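Long-range contact in putative ABC transporter, ATP-binding protein ComA (Streptococcus mutans, PDB 3K8U), which is probably an ABC transporter protein with a peptidase domain of the C39 family, which has a papain-like cysteine peptidase fold: residues D79-G91 with F127-A139. Numbering follows the deposited sequence.
Sequences DLTYPFIVHVIKG and FQSEWTGLAIFLA
Ile85 and Ile136 face each other as an antiparallel hydrogen-bonded pair, and strands 84-90 and 134-139 run alongside at 160° between their directions, with a beta bulge shifting the register by two between Val86 and Val88. The pair is closed by Ile85 N to Ile136 O at 2.9 Å and Ile136 N to Ile85 O at 2.7 Å. Beyond it, Leu134 O takes His87 N from one face of its carbonyl plane and, from the other, Trp131 NE1 at 2.9 Å, a bond that anchors the indole in the bulge. Val86 lays CB and CG1 against that pyrrole NE1, while its CG2 meets the edge of the Phe127 ring at CZ, 3.7 Å away; a short branched side chain can touch both aromatics at once, one methyl on each. Phe84 has CG between its backbone N and carbonyl carbon (chi1 59°), which swings the ring over Phe137 in an offset stack, centroids 4.4 Å apart and planes at 23°. Leu80 CD1 also touches the Phe137 ring. Ile85 packs against helices 17-28 and 51-60, and Ile136 against 51-60. Thr132 does two jobs: its CG2 sits over the His87 imidazole, 4.0 Å from the centroid, and its OG1 accepts from Leu134 N in an ST turn that rounds the corner at Gly133. His87 NE2 is bound by Leu94 O. At the far end Lys90 NZ meets Glu130 OE1 at 2.9 Å in a salt bridge, while Glu130 OE2 bonds to Tyr98 OH. Water 1 donates to Pro83 O and accepts from Leu138 N, extending the pairing past the strand's start. Two neighbouring inner strands of the six-stranded antiparallel sheet are thus joined, with helices packed on it, as in papain-like C39 peptidase domains.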
# COMPACT_ATOMS: atom_id res chain seq x y z
N ASP A 79 18.04 4.96 -5.32
CA ASP A 79 18.10 4.86 -3.86
C ASP A 79 16.71 4.74 -3.23
O ASP A 79 16.57 4.83 -2.01
CB ASP A 79 18.83 6.07 -3.27
CG ASP A 79 20.35 6.02 -3.47
OD1 ASP A 79 20.87 4.97 -3.92
OD2 ASP A 79 21.01 7.03 -3.16
N LEU A 80 15.69 4.52 -4.06
CA LEU A 80 14.32 4.39 -3.57
C LEU A 80 14.19 3.21 -2.61
O LEU A 80 14.70 2.12 -2.88
CB LEU A 80 13.35 4.23 -4.74
CG LEU A 80 11.85 4.20 -4.42
CD1 LEU A 80 11.45 5.48 -3.71
CD2 LEU A 80 11.06 4.03 -5.70
N THR A 81 13.54 3.43 -1.47
CA THR A 81 13.35 2.37 -0.49
C THR A 81 12.00 1.69 -0.64
O THR A 81 10.96 2.34 -0.58
CB THR A 81 13.49 2.89 0.95
OG1 THR A 81 12.51 3.91 1.19
CG2 THR A 81 14.88 3.44 1.20
N TYR A 82 12.04 0.38 -0.87
CA TYR A 82 10.84 -0.43 -1.00
C TYR A 82 10.73 -1.25 0.28
O TYR A 82 11.73 -1.51 0.95
CB TYR A 82 10.97 -1.38 -2.20
CG TYR A 82 11.04 -0.70 -3.55
CD1 TYR A 82 9.87 -0.31 -4.21
CD2 TYR A 82 12.26 -0.50 -4.19
CE1 TYR A 82 9.93 0.26 -5.48
CE2 TYR A 82 12.32 0.07 -5.46
CZ TYR A 82 11.16 0.45 -6.10
OH TYR A 82 11.22 1.00 -7.35
N PRO A 83 9.51 -1.67 0.64
CA PRO A 83 8.26 -1.41 -0.07
C PRO A 83 7.56 -0.17 0.47
O PRO A 83 7.95 0.38 1.50
CB PRO A 83 7.45 -2.66 0.25
CG PRO A 83 7.79 -2.88 1.70
CD PRO A 83 9.29 -2.63 1.75
N PHE A 84 6.56 0.31 -0.27
CA PHE A 84 5.77 1.45 0.18
C PHE A 84 4.33 1.31 -0.31
O PHE A 84 4.02 0.41 -1.10
CB PHE A 84 6.40 2.79 -0.19
CG PHE A 84 6.62 3.00 -1.65
CD1 PHE A 84 5.67 3.68 -2.42
CD2 PHE A 84 7.79 2.56 -2.27
CE1 PHE A 84 5.89 3.91 -3.77
CE2 PHE A 84 8.01 2.79 -3.62
CZ PHE A 84 7.06 3.46 -4.37
N ILE A 85 3.46 2.18 0.17
CA ILE A 85 2.04 2.14 -0.18
C ILE A 85 1.64 3.23 -1.17
O ILE A 85 2.15 4.34 -1.09
CB ILE A 85 1.19 2.27 1.10
CG1 ILE A 85 1.50 1.10 2.04
CG2 ILE A 85 -0.30 2.34 0.77
CD1 ILE A 85 1.01 1.30 3.46
N VAL A 86 0.76 2.89 -2.11
CA VAL A 86 0.26 3.87 -3.08
C VAL A 86 -1.25 3.81 -3.18
O VAL A 86 -1.87 2.76 -2.98
CB VAL A 86 0.87 3.67 -4.50
CG1 VAL A 86 2.35 3.99 -4.50
CG2 VAL A 86 0.62 2.25 -5.01
N HIS A 87 -1.85 4.96 -3.50
CA HIS A 87 -3.30 5.07 -3.65
C HIS A 87 -3.61 4.95 -5.14
O HIS A 87 -3.08 5.71 -5.96
CB HIS A 87 -3.77 6.43 -3.11
CG HIS A 87 -5.26 6.62 -3.13
ND1 HIS A 87 -5.85 7.86 -3.12
CD2 HIS A 87 -6.27 5.72 -3.16
CE1 HIS A 87 -7.16 7.72 -3.14
NE2 HIS A 87 -7.45 6.43 -3.16
N VAL A 88 -4.45 3.98 -5.49
CA VAL A 88 -4.82 3.76 -6.89
C VAL A 88 -6.32 3.74 -7.06
O VAL A 88 -7.04 3.19 -6.21
CB VAL A 88 -4.23 2.44 -7.44
CG1 VAL A 88 -2.71 2.51 -7.49
CG2 VAL A 88 -4.67 1.25 -6.57
N ILE A 89 -6.81 4.37 -8.12
CA ILE A 89 -8.24 4.40 -8.40
C ILE A 89 -8.55 3.25 -9.35
O ILE A 89 -7.99 3.16 -10.44
CB ILE A 89 -8.66 5.74 -9.08
CG1 ILE A 89 -8.16 6.93 -8.27
CG2 ILE A 89 -10.18 5.79 -9.24
CD1 ILE A 89 -8.77 7.06 -6.88
N LYS A 90 -9.42 2.34 -8.92
CA LYS A 90 -9.79 1.20 -9.75
C LYS A 90 -11.30 1.20 -9.93
O LYS A 90 -12.04 0.79 -9.03
CB LYS A 90 -9.31 -0.10 -9.12
CG LYS A 90 -7.81 -0.20 -8.98
CD LYS A 90 -7.37 -1.59 -8.56
CE LYS A 90 -7.71 -2.63 -9.62
NZ LYS A 90 -7.04 -2.35 -10.92
N GLY A 91 -11.75 1.64 -11.10
CA GLY A 91 -13.17 1.71 -11.37
C GLY A 91 -13.77 2.72 -10.41
O GLY A 91 -13.24 3.82 -10.26
N PHE A 127 -0.07 1.22 -14.36
CA PHE A 127 0.04 1.76 -13.02
C PHE A 127 -0.14 3.28 -13.02
O PHE A 127 -0.89 3.83 -12.22
CB PHE A 127 1.39 1.41 -12.42
CG PHE A 127 1.58 1.91 -11.02
CD1 PHE A 127 1.02 1.24 -9.95
CD2 PHE A 127 2.33 3.07 -10.78
CE1 PHE A 127 1.19 1.71 -8.65
CE2 PHE A 127 2.50 3.54 -9.49
CZ PHE A 127 1.94 2.86 -8.42
N GLN A 128 0.56 3.95 -13.94
CA GLN A 128 0.48 5.41 -14.07
C GLN A 128 -0.97 5.87 -14.28
O GLN A 128 -1.38 6.92 -13.77
CB GLN A 128 1.36 5.85 -15.24
CG GLN A 128 1.47 7.36 -15.43
CD GLN A 128 2.51 7.72 -16.48
OE1 GLN A 128 3.43 8.49 -16.21
NE2 GLN A 128 2.37 7.15 -17.67
N SER A 129 -1.76 5.06 -14.99
CA SER A 129 -3.16 5.40 -15.25
C SER A 129 -4.05 5.34 -14.00
O SER A 129 -5.00 6.12 -13.88
CB SER A 129 -3.75 4.50 -16.34
OG SER A 129 -3.06 4.65 -17.57
N GLU A 130 -3.74 4.44 -13.07
CA GLU A 130 -4.53 4.27 -11.85
C GLU A 130 -4.04 5.08 -10.64
O GLU A 130 -4.84 5.47 -9.78
CB GLU A 130 -4.54 2.80 -11.42
CG GLU A 130 -5.04 1.81 -12.46
CD GLU A 130 -4.95 0.35 -11.99
OE1 GLU A 130 -5.54 -0.52 -12.65
OE2 GLU A 130 -4.28 0.08 -10.96
N TRP A 131 -2.74 5.30 -10.57
CA TRP A 131 -2.10 6.01 -9.45
C TRP A 131 -2.43 7.50 -9.31
O TRP A 131 -2.32 8.27 -10.27
CB TRP A 131 -0.58 5.82 -9.56
CG TRP A 131 0.25 6.29 -8.40
CD1 TRP A 131 -0.07 6.25 -7.07
CD2 TRP A 131 1.58 6.79 -8.47
NE1 TRP A 131 0.99 6.68 -6.31
CE2 TRP A 131 2.02 7.02 -7.15
CE3 TRP A 131 2.46 7.07 -9.53
CZ2 TRP A 131 3.30 7.51 -6.85
CZ3 TRP A 131 3.73 7.55 -9.24
CH2 TRP A 131 4.14 7.76 -7.91
N THR A 132 -2.84 7.89 -8.11
CA THR A 132 -3.17 9.29 -7.83
C THR A 132 -1.89 10.10 -7.61
O THR A 132 -1.94 11.33 -7.57
CB THR A 132 -4.01 9.45 -6.54
OG1 THR A 132 -3.24 9.04 -5.40
CG2 THR A 132 -5.29 8.62 -6.62
N GLY A 133 -0.77 9.41 -7.47
CA GLY A 133 0.49 10.07 -7.20
C GLY A 133 0.84 10.00 -5.72
O GLY A 133 1.98 10.24 -5.33
N LEU A 134 -0.15 9.67 -4.89
CA LEU A 134 0.08 9.57 -3.45
C LEU A 134 0.85 8.32 -3.08
O LEU A 134 0.50 7.21 -3.49
CB LEU A 134 -1.25 9.59 -2.68
CG LEU A 134 -1.10 9.49 -1.15
CD1 LEU A 134 -0.49 10.78 -0.61
CD2 LEU A 134 -2.45 9.24 -0.50
N ALA A 135 1.93 8.52 -2.31
CA ALA A 135 2.76 7.41 -1.85
C ALA A 135 2.99 7.59 -0.35
O ALA A 135 3.24 8.70 0.11
CB ALA A 135 4.10 7.40 -2.59
N ILE A 136 2.86 6.50 0.40
CA ILE A 136 3.06 6.53 1.84
C ILE A 136 4.23 5.63 2.16
O ILE A 136 4.22 4.43 1.84
CB ILE A 136 1.79 6.06 2.60
CG1 ILE A 136 0.61 6.98 2.26
CG2 ILE A 136 2.05 6.08 4.12
CD1 ILE A 136 -0.73 6.46 2.73
N PHE A 137 5.26 6.22 2.76
CA PHE A 137 6.47 5.50 3.15
C PHE A 137 6.49 5.31 4.67
O PHE A 137 6.19 6.23 5.42
CB PHE A 137 7.72 6.29 2.71
CG PHE A 137 7.91 6.32 1.22
CD1 PHE A 137 8.78 5.43 0.60
CD2 PHE A 137 7.22 7.24 0.43
CE1 PHE A 137 8.94 5.43 -0.78
CE2 PHE A 137 7.38 7.25 -0.95
CZ PHE A 137 8.24 6.34 -1.56
N LEU A 138 6.83 4.09 5.10
CA LEU A 138 6.89 3.76 6.52
C LEU A 138 8.27 3.22 6.87
O LEU A 138 8.91 2.54 6.07
CB LEU A 138 5.84 2.71 6.88
CG LEU A 138 4.41 2.86 6.37
CD1 LEU A 138 3.57 1.71 6.88
CD2 LEU A 138 3.81 4.18 6.80
N ALA A 139 8.71 3.49 8.10
CA ALA A 139 10.00 3.02 8.57
C ALA A 139 9.99 2.87 10.09
O ALA A 139 9.43 3.70 10.79
CB ALA A 139 11.10 3.99 8.15
O HOH W 1 7.52 1.85 3.63